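1H-3-hydroxy-4-oxoquinoline 2,4-dioxygenase (Pseudomonas putida, PDB 3IBT) cleaves the heterocyclic ring of 3-hydroxy-1H-quinolin-4-one with molecular oxygen, without any cofactor, giving N-formylanthranilate and carbon monoxide. Local coordinates at residues 128-133 and 184-189; 122-127 and 194-199; 34-39 and 246-251; 25-30 and 51-56. One frame throughout, in Å; residues are numbered along the deposited sequence.

In the fold
All four contacts belong to one alpha/beta-hydrolase chain. Contact 4 joins neighbouring strands 23-27 and 49-53 of the central sheet, and contact 3 lies about 12 Å from it, centre to centre; Phe37 of the loop 34-39 packs against Leu26. Contacts 1 and 2 are 11 Å apart by their centres, touch through Trp130 on Pro125, and sit about 24 Å from contact 3, across the middle of the molecule. Along the chain, contact 1 is nested within contact 2 and both within contact 3, whereas contact 4 closes earlier and interleaves with contact 3. Trp30, probably a substrate-binding residue, links contact 4 to Ile185 of contact 1, consistent with sheet and helical insertion meeting at the substrate site.

Contact 1 (128-133 and 184-189)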
# COMPACT_ATOMS: atom_id res chain seq x y z
N GLY A 128 -0.62 15.43 14.43
CA GLY A 128 -0.09 15.88 13.11
C GLY A 128 -0.82 15.32 11.89
O GLY A 128 -1.27 16.07 11.04
N PHE A 129 -0.91 14.00 11.85
CA PHE A 129 -1.59 13.23 10.83
C PHE A 129 -3.05 13.67 10.58
O PHE A 129 -3.43 14.02 9.45
CB PHE A 129 -1.53 11.78 11.26
CG PHE A 129 -2.07 10.84 10.27
CD1 PHE A 129 -1.45 10.68 9.03
CD2 PHE A 129 -3.20 10.09 10.57
CE1 PHE A 129 -1.95 9.80 8.09
CE2 PHE A 129 -3.71 9.18 9.65
CZ PHE A 129 -3.07 9.02 8.41
N TRP A 130 -3.87 13.65 11.63
CA TRP A 130 -5.24 14.09 11.52
C TRP A 130 -5.37 15.45 10.89
O TRP A 130 -6.34 15.72 10.19
CB TRP A 130 -5.84 14.19 12.90
CG TRP A 130 -6.02 12.89 13.51
CD1 TRP A 130 -5.35 12.38 14.58
CD2 TRP A 130 -6.93 11.91 13.10
NE1 TRP A 130 -5.81 11.13 14.86
CE2 TRP A 130 -6.79 10.81 13.96
CE3 TRP A 130 -7.88 11.85 12.08
CZ2 TRP A 130 -7.55 9.67 13.84
CZ3 TRP A 130 -8.63 10.72 11.95
CH2 TRP A 130 -8.47 9.64 12.83
N GLN A 131 -4.42 16.33 11.17
CA GLN A 131 -4.45 17.64 10.56
C GLN A 131 -4.24 17.56 9.06
O GLN A 131 -4.99 18.15 8.29
CB GLN A 131 -3.41 18.56 11.17
CG GLN A 131 -3.68 20.04 10.86
CD GLN A 131 -2.86 20.97 11.73
OE1 GLN A 131 -1.70 20.66 12.06
NE2 GLN A 131 -3.45 22.11 12.11
N GLN A 132 -3.21 16.83 8.66
CA GLN A 132 -2.82 16.76 7.26
C GLN A 132 -3.91 16.09 6.44
O GLN A 132 -4.06 16.37 5.24
CB GLN A 132 -1.52 15.99 7.09
CG GLN A 132 -0.41 16.36 8.05
CD GLN A 132 0.86 15.59 7.72
OE1 GLN A 132 1.19 14.61 8.38
NE2 GLN A 132 1.55 16.01 6.66
N LEU A 133 -4.66 15.21 7.08
CA LEU A 133 -5.83 14.65 6.44
C LEU A 133 -6.90 15.72 6.22
O LEU A 133 -7.66 15.69 5.22
CB LEU A 133 -6.35 13.47 7.22
CG LEU A 133 -5.38 12.29 7.20
CD1 LEU A 133 -5.97 11.22 8.05
CD2 LEU A 133 -5.09 11.76 5.79
N GLU A 184 -11.00 9.07 2.51
CA GLU A 184 -11.04 7.65 2.71
C GLU A 184 -10.15 7.16 3.79
O GLU A 184 -10.59 6.35 4.60
CB GLU A 184 -10.77 6.91 1.42
CG GLU A 184 -11.91 7.10 0.47
CD GLU A 184 -13.23 6.76 1.13
OE1 GLU A 184 -13.30 5.75 1.87
OE2 GLU A 184 -14.19 7.52 0.91
N ILE A 185 -8.92 7.66 3.82
CA ILE A 185 -7.97 7.27 4.83
C ILE A 185 -8.53 7.69 6.19
O ILE A 185 -8.58 6.88 7.16
CB ILE A 185 -6.58 7.93 4.60
CG1 ILE A 185 -5.94 7.46 3.28
CG2 ILE A 185 -5.64 7.67 5.80
CD1 ILE A 185 -4.73 8.29 2.83
N GLU A 186 -8.98 8.95 6.20
CA GLU A 186 -9.63 9.52 7.36
C GLU A 186 -10.74 8.59 7.76
O GLU A 186 -10.72 8.08 8.86
CB GLU A 186 -10.17 10.92 7.07
CG GLU A 186 -9.99 11.89 8.25
CD GLU A 186 -10.69 13.27 8.08
OE1 GLU A 186 -11.51 13.46 7.14
OE2 GLU A 186 -10.43 14.16 8.93
N ALA A 187 -11.69 8.32 6.88
CA ALA A 187 -12.77 7.38 7.22
C ALA A 187 -12.30 6.06 7.94
O ALA A 187 -12.87 5.67 9.00
CB ALA A 187 -13.59 7.06 6.00
N ASN A 188 -11.25 5.41 7.42
CA ASN A 188 -10.81 4.13 7.95
C ASN A 188 -10.29 4.25 9.37
O ASN A 188 -10.60 3.43 10.25
CB ASN A 188 -9.74 3.51 7.05
CG ASN A 188 -10.22 3.26 5.65
OD1 ASN A 188 -11.20 2.58 5.45
ND2 ASN A 188 -9.53 3.82 4.67
N TYR A 189 -9.50 5.27 9.62
CA TYR A 189 -9.05 5.47 11.00
C TYR A 189 -10.19 5.59 11.99
O TYR A 189 -10.12 5.02 13.08
CB TYR A 189 -8.11 6.65 11.10
CG TYR A 189 -6.73 6.24 10.68
CD1 TYR A 189 -6.35 6.33 9.36
CD2 TYR A 189 -5.82 5.74 11.60
CE1 TYR A 189 -5.10 5.96 8.97
CE2 TYR A 189 -4.57 5.37 11.20
CZ TYR A 189 -4.23 5.48 9.88
OH TYR A 189 -2.99 5.10 9.45
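Phe129 turns the edge of its ring onto the face of Tyr189 in a T-shaped pair, with centroids 5.1 Å apart and planes at 66°. The touching atom, Phe129 CE2, stands 3.6 Å from Tyr189 CE1, off the ring centre and toward the rim. One face of Phe129 is backed by Leu133 CG from its own helix, while Ile185 O lies at the edge of the Tyr189 ring. The indole of Trp130 has Glu186 CG at its edge, and its CH2 comes 3.5 Å from Tyr189 CB. In Phe129, CG is set anti to the backbone N (chi1 -175°). Ile185 CG2 is shared by Phe129 CZ at 3.9 Å and Leu133 CD2 at 4.1 Å. Leu133 and Glu186 run antiparallel alongside one another, CD1 of the leucine against CG of the glutamate. Only aliphatic carbons of Glu186 are used here; its carboxylate goes to Gln137 and Arg190. Tyr189 OH is likewise held elsewhere, by Leu122 O, and Trp99 makes a second edge-to-face pair with the ring. No hydrogen bond crosses between 128-133 and 184-189, whose axes come within 10.3 Å at their closest, at a crossing angle of -139°. This is helix-on-helix packing within the helical insertion after strand 115-119, as in the cap of alpha/beta hydrolases; Ile185 also reaches Trp30, a substrate-binding residue by similarity.

Contact 2 (122-127 and 194-199); sequences LLQPHP and SPLDRM
Leu123 makes most of the apolar contact with the start of helix 195-200. Its CD2 meets the CE methyl of the selenomethionine at Met199 at 3.6 Å, the two side chains crossing at about a right angle, and lies 3.8 Å from Pro195 CB. Leu123 CB lies 3.9 Å from Leu196 CD1. Further along, Pro125 CD rests near Ser194 CB.

Polar atoms meet carbon rather than donors across this contact: Leu122 O, bonded to Tyr189 OH of helix 175-192, faces Pro195 CG, Leu123 O approaches Ser194 CB, and Gln124 OE1 comes close to Leu196 CD1. No hydrogen bond crosses.

The polar bond of note lies inside the helix start. Ser194, with OG between the backbone N and the carbonyl carbon (chi1 63°), accepts from Asp197 N at 3.0 Å and a nearly straight 164°. An alanine here would probably leave Asp197 N without this side-chain acceptor and the first helical turn less firmly capped, although the CB contacts would remain.

Ser194 is thus an N-cap with a proline next to it, set against the loop that leaves strand 115-119. That loop follows Asp120, which by similarity makes the active-site His244 more basic, and Leu122 comes within about 6 Å of both side chains.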
# COMPACT_ATOMS: atom_id res chain seq x y z
N LEU A 122 1.06 3.50 8.72
CA LEU A 122 1.16 4.16 10.02
C LEU A 122 0.23 3.49 11.02
O LEU A 122 -1.00 3.66 11.00
CB LEU A 122 0.87 5.65 9.86
CG LEU A 122 0.86 6.56 11.08
CD1 LEU A 122 2.25 6.80 11.68
CD2 LEU A 122 0.19 7.87 10.69
N LEU A 123 0.83 2.72 11.92
CA LEU A 123 0.05 1.82 12.74
C LEU A 123 -0.80 2.55 13.77
O LEU A 123 -1.78 1.98 14.30
CB LEU A 123 0.95 0.81 13.42
CG LEU A 123 1.65 -0.08 12.42
CD1 LEU A 123 2.65 -0.93 13.17
CD2 LEU A 123 0.72 -0.95 11.61
N GLN A 124 -0.50 3.82 14.01
CA GLN A 124 -1.21 4.54 15.02
C GLN A 124 -1.30 6.01 14.62
O GLN A 124 -0.27 6.64 14.37
CB GLN A 124 -0.41 4.34 16.27
CG GLN A 124 -1.21 4.53 17.50
CD GLN A 124 -0.89 3.45 18.51
OE1 GLN A 124 -1.35 2.29 18.35
NE2 GLN A 124 -0.12 3.80 19.58
N PRO A 125 -2.52 6.60 14.58
CA PRO A 125 -2.60 7.98 14.10
C PRO A 125 -2.07 8.91 15.16
O PRO A 125 -1.93 8.48 16.29
CB PRO A 125 -4.12 8.21 13.92
CG PRO A 125 -4.78 7.27 14.84
CD PRO A 125 -3.84 6.09 15.01
N HIS A 126 -1.80 10.17 14.83
CA HIS A 126 -1.36 11.16 15.85
C HIS A 126 -1.81 12.56 15.42
O HIS A 126 -2.20 12.73 14.27
CB HIS A 126 0.15 11.08 15.97
CG HIS A 126 0.85 11.21 14.67
ND1 HIS A 126 0.86 12.39 13.95
CD2 HIS A 126 1.53 10.31 13.93
CE1 HIS A 126 1.54 12.21 12.83
NE2 HIS A 126 1.96 10.95 12.79
N PRO A 127 -1.77 13.57 16.33
CA PRO A 127 -2.37 14.88 16.00
C PRO A 127 -1.92 15.45 14.68
O PRO A 127 -2.76 15.88 13.89
CB PRO A 127 -1.94 15.76 17.19
CG PRO A 127 -1.96 14.80 18.33
CD PRO A 127 -1.23 13.60 17.70
N SER A 194 -7.26 2.24 14.34
CA SER A 194 -5.91 2.19 13.84
C SER A 194 -5.75 0.92 13.07
O SER A 194 -6.47 -0.04 13.31
CB SER A 194 -4.95 2.11 15.03
OG SER A 194 -5.19 0.90 15.71
N PRO A 195 -4.77 0.89 12.17
CA PRO A 195 -4.32 -0.38 11.63
C PRO A 195 -4.18 -1.47 12.68
O PRO A 195 -4.63 -2.57 12.46
CB PRO A 195 -2.98 -0.04 11.07
CG PRO A 195 -3.11 1.32 10.63
CD PRO A 195 -4.04 2.01 11.57
N LEU A 196 -3.58 -1.20 13.83
CA LEU A 196 -3.45 -2.26 14.84
C LEU A 196 -4.79 -2.86 15.31
O LEU A 196 -4.88 -4.09 15.51
CB LEU A 196 -2.66 -1.77 16.05
CG LEU A 196 -1.18 -1.61 15.74
CD1 LEU A 196 -0.65 -0.53 16.70
CD2 LEU A 196 -0.42 -2.97 15.82
N ASP A 197 -5.80 -2.02 15.52
CA ASP A 197 -7.13 -2.48 15.91
C ASP A 197 -7.78 -3.20 14.76
O ASP A 197 -8.39 -4.24 14.94
CB ASP A 197 -8.02 -1.32 16.31
CG ASP A 197 -7.58 -0.67 17.61
OD1 ASP A 197 -6.47 -0.96 18.08
OD2 ASP A 197 -8.35 0.14 18.18
N ARG A 198 -7.69 -2.63 13.57
CA ARG A 198 -8.17 -3.33 12.39
C ARG A 198 -7.74 -4.81 12.42
O ARG A 198 -8.59 -5.71 12.42
CB ARG A 198 -7.68 -2.62 11.13
CG ARG A 198 -7.98 -3.30 9.84
CD ARG A 198 -9.40 -3.68 9.80
NE ARG A 198 -9.86 -4.04 8.46
CZ ARG A 198 -10.60 -5.11 8.22
NH1 ARG A 198 -11.02 -5.38 6.98
NH2 ARG A 198 -10.93 -5.91 9.22
N MSE A 199 -6.43 -5.03 12.51
CA MSE A 199 -5.80 -6.34 12.40
C MSE A 199 -6.19 -7.22 13.56
O MSE A 199 -6.55 -8.40 13.38
CB MSE A 199 -4.26 -6.20 12.30
CG MSE A 199 -3.77 -5.62 10.95
SE MSE A 199 -1.78 -5.38 10.67
CE MSE A 199 -1.39 -3.89 11.94

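Contact 3 (34-39 and 246-251)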
# COMPACT_ATOMS: atom_id res chain seq x y z
N HIS A 34 1.97 1.73 -10.30
CA HIS A 34 2.81 0.56 -10.42
C HIS A 34 4.29 1.02 -10.48
O HIS A 34 5.21 0.26 -10.13
CB HIS A 34 2.41 -0.26 -11.65
CG HIS A 34 2.78 0.38 -12.95
ND1 HIS A 34 2.44 1.68 -13.27
CD2 HIS A 34 3.47 -0.09 -14.02
CE1 HIS A 34 2.89 1.98 -14.48
NE2 HIS A 34 3.53 0.92 -14.95
N ARG A 35 4.50 2.28 -10.88
CA ARG A 35 5.85 2.87 -10.87
C ARG A 35 6.42 3.00 -9.43
O ARG A 35 7.61 3.20 -9.21
CB ARG A 35 5.83 4.22 -11.62
CG ARG A 35 5.37 4.08 -13.06
CD ARG A 35 5.07 5.43 -13.77
NE ARG A 35 3.94 6.16 -13.17
CZ ARG A 35 3.68 7.46 -13.31
NH1 ARG A 35 4.49 8.23 -14.02
NH2 ARG A 35 2.62 8.02 -12.71
N LEU A 36 5.59 2.88 -8.42
CA LEU A 36 6.15 2.81 -7.08
C LEU A 36 7.05 1.57 -7.01
O LEU A 36 8.01 1.53 -6.25
CB LEU A 36 5.06 2.76 -6.02
CG LEU A 36 5.52 2.77 -4.54
CD1 LEU A 36 6.33 4.04 -4.19
CD2 LEU A 36 4.37 2.64 -3.56
N PHE A 37 6.75 0.57 -7.81
CA PHE A 37 7.42 -0.70 -7.66
C PHE A 37 8.53 -0.87 -8.67
O PHE A 37 9.02 -1.97 -8.84
CB PHE A 37 6.42 -1.87 -7.74
CG PHE A 37 5.38 -1.85 -6.65
CD1 PHE A 37 4.05 -1.50 -6.95
CD2 PHE A 37 5.71 -2.14 -5.33
CE1 PHE A 37 3.06 -1.46 -5.96
CE2 PHE A 37 4.73 -2.08 -4.31
CZ PHE A 37 3.40 -1.75 -4.63
N LYS A 38 8.96 0.22 -9.28
CA LYS A 38 9.75 0.09 -10.48
C LYS A 38 11.06 -0.59 -10.17
O LYS A 38 11.57 -1.35 -11.03
CB LYS A 38 9.98 1.44 -11.17
CG LYS A 38 10.87 2.42 -10.42
CD LYS A 38 11.10 3.65 -11.29
CE LYS A 38 12.38 4.38 -10.85
NZ LYS A 38 12.31 5.89 -10.87
N ASN A 39 11.59 -0.33 -8.95
CA ASN A 39 12.89 -0.90 -8.53
C ASN A 39 12.71 -2.28 -7.97
O ASN A 39 13.50 -3.15 -8.24
CB ASN A 39 13.63 -0.02 -7.53
CG ASN A 39 14.07 1.31 -8.12
OD1 ASN A 39 14.25 1.45 -9.35
ND2 ASN A 39 14.23 2.31 -7.24
N PRO A 246 10.03 2.55 1.25
CA PRO A 246 11.17 1.65 1.23
C PRO A 246 11.31 0.86 -0.10
O PRO A 246 12.39 0.38 -0.45
CB PRO A 246 10.88 0.71 2.41
CG PRO A 246 9.48 0.94 2.82
CD PRO A 246 9.09 2.29 2.36
N SER A 247 10.23 0.72 -0.85
CA SER A 247 10.32 0.02 -2.12
C SER A 247 11.10 0.82 -3.15
O SER A 247 11.59 0.26 -4.11
CB SER A 247 8.92 -0.23 -2.63
OG SER A 247 8.23 1.02 -2.64
N LEU A 248 11.22 2.13 -2.94
CA LEU A 248 11.95 2.99 -3.85
C LEU A 248 13.31 3.24 -3.28
O LEU A 248 14.29 3.07 -3.97
CB LEU A 248 11.24 4.33 -3.99
CG LEU A 248 10.02 4.41 -4.89
CD1 LEU A 248 9.44 5.83 -4.81
CD2 LEU A 248 10.38 4.05 -6.32
N GLU A 249 13.35 3.67 -2.02
CA GLU A 249 14.61 3.95 -1.33
C GLU A 249 15.54 2.71 -1.13
O GLU A 249 16.78 2.80 -1.23
CB GLU A 249 14.35 4.65 -0.00
CG GLU A 249 15.61 5.27 0.57
CD GLU A 249 15.39 5.89 1.97
OE1 GLU A 249 14.38 5.52 2.64
OE2 GLU A 249 16.24 6.75 2.38
N ASN A 250 14.96 1.56 -0.82
CA ASN A 250 15.77 0.43 -0.52
C ASN A 250 15.26 -0.85 -1.14
O ASN A 250 14.95 -1.80 -0.42
CB ASN A 250 15.93 0.27 0.98
CG ASN A 250 16.97 1.23 1.57
OD1 ASN A 250 18.11 1.34 1.09
ND2 ASN A 250 16.57 1.95 2.62
N PRO A 251 15.24 -0.90 -2.48
CA PRO A 251 14.63 -2.07 -3.10
C PRO A 251 15.36 -3.36 -2.72
O PRO A 251 14.68 -4.35 -2.49
CB PRO A 251 14.72 -1.79 -4.61
CG PRO A 251 15.77 -0.75 -4.75
CD PRO A 251 15.78 0.05 -3.47
O HOH W 1 10.48 -0.10 -6.28
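Leu36 overlaps Leu248 methyl to methyl, CD1 of each 3.6 Å apart, the two side chains crossing at about a right angle. In Leu36, chi1 (-176°) sets CG anti to the backbone N, and chi2 (60°) then directs CD1 to Leu248. Leu248 lays its other methyl, CD2, against the Leu36 carbonyl, 3.5 Å from the oxygen. Ser247 stands next to this pair: its OG comes 3.7 Å from Leu36 CG, a polar atom against carbon.

Asn39 works at the far end of the contact in two ways. Asn39 CB packs on the Pro251 ring, 3.6 Å from its CG, while the amide swings to the carbonyl of Leu248. That bond, Asn39 ND2 to Leu248 O, is long at 3.4 Å and bent to 146°, hence weak; the stronger partner of the same nitrogen is Asp161.

Within the loop, a water donates to Leu36 O at 3.0 Å and accepts, weakly, from Asn39 N. Its approach to Ser247 O is too short to rely on, so a bridge to the helix is doubtful. Apolar packing and the weak amide bond are what join loop and helix.

Helix 160-169 covers the leucines from outside the two segments, with His165 touching both and Val162 touching Leu248. The contact brings the loop after strand 23-27 against the short helix that follows His244, the proton donor/acceptor by similarity. The Leu36 side chain lies about 4 Å from those of Gln32 and Thr94, so this is packing beside the probable substrate site of an alpha/beta-hydrolase fold.

Contact 4 (25-30 and 51-56)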
# COMPACT_ATOMS: atom_id res chain seq x y z
N PHE A 25 1.05 -10.03 -5.70
CA PHE A 25 0.54 -8.73 -6.13
C PHE A 25 1.29 -7.60 -5.45
O PHE A 25 1.48 -7.61 -4.20
CB PHE A 25 -0.94 -8.60 -5.77
CG PHE A 25 -1.87 -9.21 -6.75
CD1 PHE A 25 -2.33 -10.50 -6.56
CD2 PHE A 25 -2.31 -8.48 -7.85
CE1 PHE A 25 -3.23 -11.10 -7.49
CE2 PHE A 25 -3.21 -9.05 -8.81
CZ PHE A 25 -3.68 -10.37 -8.63
N LEU A 26 1.71 -6.62 -6.26
CA LEU A 26 2.29 -5.42 -5.68
C LEU A 26 1.33 -4.24 -5.75
O LEU A 26 1.17 -3.65 -6.83
CB LEU A 26 3.64 -5.10 -6.34
CG LEU A 26 4.87 -5.96 -6.01
CD1 LEU A 26 6.14 -5.14 -6.28
CD2 LEU A 26 4.89 -6.46 -4.57
N LEU A 27 0.71 -3.88 -4.61
CA LEU A 27 -0.39 -2.87 -4.53
C LEU A 27 0.01 -1.56 -3.88
O LEU A 27 0.42 -1.54 -2.72
CB LEU A 27 -1.57 -3.42 -3.71
CG LEU A 27 -2.15 -4.79 -4.03
CD1 LEU A 27 -3.03 -5.33 -2.86
CD2 LEU A 27 -2.89 -4.73 -5.35
N SER A 28 -0.17 -0.46 -4.60
CA SER A 28 0.27 0.85 -4.08
C SER A 28 -0.64 1.59 -3.01
O SER A 28 -1.68 1.08 -2.57
CB SER A 28 0.51 1.78 -5.26
OG SER A 28 -0.68 2.48 -5.51
N GLY A 29 -0.26 2.80 -2.61
CA GLY A 29 -1.16 3.65 -1.85
C GLY A 29 -2.01 4.45 -2.81
O GLY A 29 -1.96 4.23 -4.04
N TRP A 30 -2.83 5.35 -2.24
CA TRP A 30 -3.67 6.28 -3.03
C TRP A 30 -2.75 7.23 -3.74
O TRP A 30 -1.69 7.57 -3.21
CB TRP A 30 -4.58 7.09 -2.11
CG TRP A 30 -5.68 6.29 -1.50
CD1 TRP A 30 -5.61 5.55 -0.35
CD2 TRP A 30 -7.01 6.14 -2.01
NE1 TRP A 30 -6.83 4.94 -0.11
CE2 TRP A 30 -7.71 5.29 -1.11
CE3 TRP A 30 -7.70 6.64 -3.14
CZ2 TRP A 30 -9.06 4.93 -1.30
CZ3 TRP A 30 -9.03 6.27 -3.33
CH2 TRP A 30 -9.70 5.43 -2.42
N ILE A 51 2.41 -9.05 -10.37
CA ILE A 51 1.39 -8.16 -10.92
C ILE A 51 1.32 -6.82 -10.18
O ILE A 51 0.92 -6.79 -9.03
CB ILE A 51 -0.01 -8.80 -10.87
CG1 ILE A 51 0.05 -10.29 -11.24
CG2 ILE A 51 -0.95 -8.03 -11.75
CD1 ILE A 51 -1.03 -10.77 -12.27
N CYS A 52 1.69 -5.72 -10.82
CA CYS A 52 1.52 -4.43 -10.19
C CYS A 52 0.30 -3.73 -10.80
O CYS A 52 0.41 -3.16 -11.90
CB CYS A 52 2.76 -3.57 -10.35
SG CYS A 52 4.24 -4.27 -9.61
N PRO A 53 -0.88 -3.80 -10.14
CA PRO A 53 -2.07 -3.04 -10.61
C PRO A 53 -2.16 -1.52 -10.32
O PRO A 53 -1.42 -0.98 -9.51
CB PRO A 53 -3.26 -3.78 -9.97
CG PRO A 53 -2.68 -4.74 -8.97
CD PRO A 53 -1.18 -4.63 -8.96
N ASP A 54 -3.05 -0.84 -11.04
CA ASP A 54 -3.28 0.60 -10.86
C ASP A 54 -4.73 0.81 -10.44
O ASP A 54 -5.66 0.65 -11.25
CB ASP A 54 -3.01 1.40 -12.14
CG ASP A 54 -1.74 0.96 -12.84
OD1 ASP A 54 -0.85 0.38 -12.13
OD2 ASP A 54 -1.62 1.22 -14.08
N TRP A 55 -4.88 1.18 -9.18
CA TRP A 55 -6.16 1.46 -8.59
C TRP A 55 -7.12 2.25 -9.50
O TRP A 55 -6.67 3.07 -10.32
CB TRP A 55 -5.89 2.25 -7.32
CG TRP A 55 -5.28 1.44 -6.23
CD1 TRP A 55 -4.24 1.81 -5.41
CD2 TRP A 55 -5.69 0.15 -5.80
NE1 TRP A 55 -3.98 0.81 -4.49
CE2 TRP A 55 -4.86 -0.22 -4.71
CE3 TRP A 55 -6.69 -0.74 -6.23
CZ2 TRP A 55 -4.99 -1.44 -4.06
CZ3 TRP A 55 -6.81 -1.95 -5.57
CH2 TRP A 55 -5.97 -2.29 -4.50
N ARG A 56 -8.42 2.01 -9.36
CA ARG A 56 -9.43 2.91 -9.94
C ARG A 56 -8.92 4.35 -10.08
O ARG A 56 -8.45 4.93 -9.11
CB ARG A 56 -10.68 2.95 -9.06
CG ARG A 56 -11.85 2.21 -9.63
CD ARG A 56 -13.14 2.39 -8.77
NE ARG A 56 -13.85 1.06 -8.81
CZ ARG A 56 -14.75 0.69 -9.83
NH1 ARG A 56 -15.10 1.58 -10.92
NH2 ARG A 56 -15.30 -0.58 -9.74
O HOH W 2 -1.99 1.07 -7.37
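Phe25 and Ile51 run alongside each other in the same direction: in Phe25, CG is anti to the carbonyl carbon (chi1 -84°), and CD2 of the ring comes 3.8 Å from Ile51 CB. Trp55 has its CG placed likewise (chi1 -71°), and its indole reaches back to the chain beyond strand 23-27. There Trp55 NE1 donates to Ser28 O at 3.0 Å, almost straight at 170°; the oxygen lies in the indole plane, but the donor stands well above the carbonyl plane. Gly29 O also sits at the indole edge, near CD1, and Leu27 CB touches CZ2. An alanine in place of Trp55 would probably leave Ser28 O without this donor and open a gap beside Leu27.

Between these ends, Leu26 N bonds to Ile51 O at 2.9 Å, as in parallel strands. Pro53 CG is at the edge of the Phe25 ring and 3.6 Å from Leu27 CD2, while Cys52 SG lies against Leu26 CB. Where the strands part, a water donates to Ser28 OG at 2.7 Å and to Pro53 O at 3.0 Å. Ser28 OG in turn donates to Gly29 O, on a lone pair.

The two strands belong to one beta-alpha-beta unit with helix 40-44. Strand 89-94 lies beyond strand 23-27, strand 9-16 beyond strand 49-53, and Trp30 packs on helix 175-192.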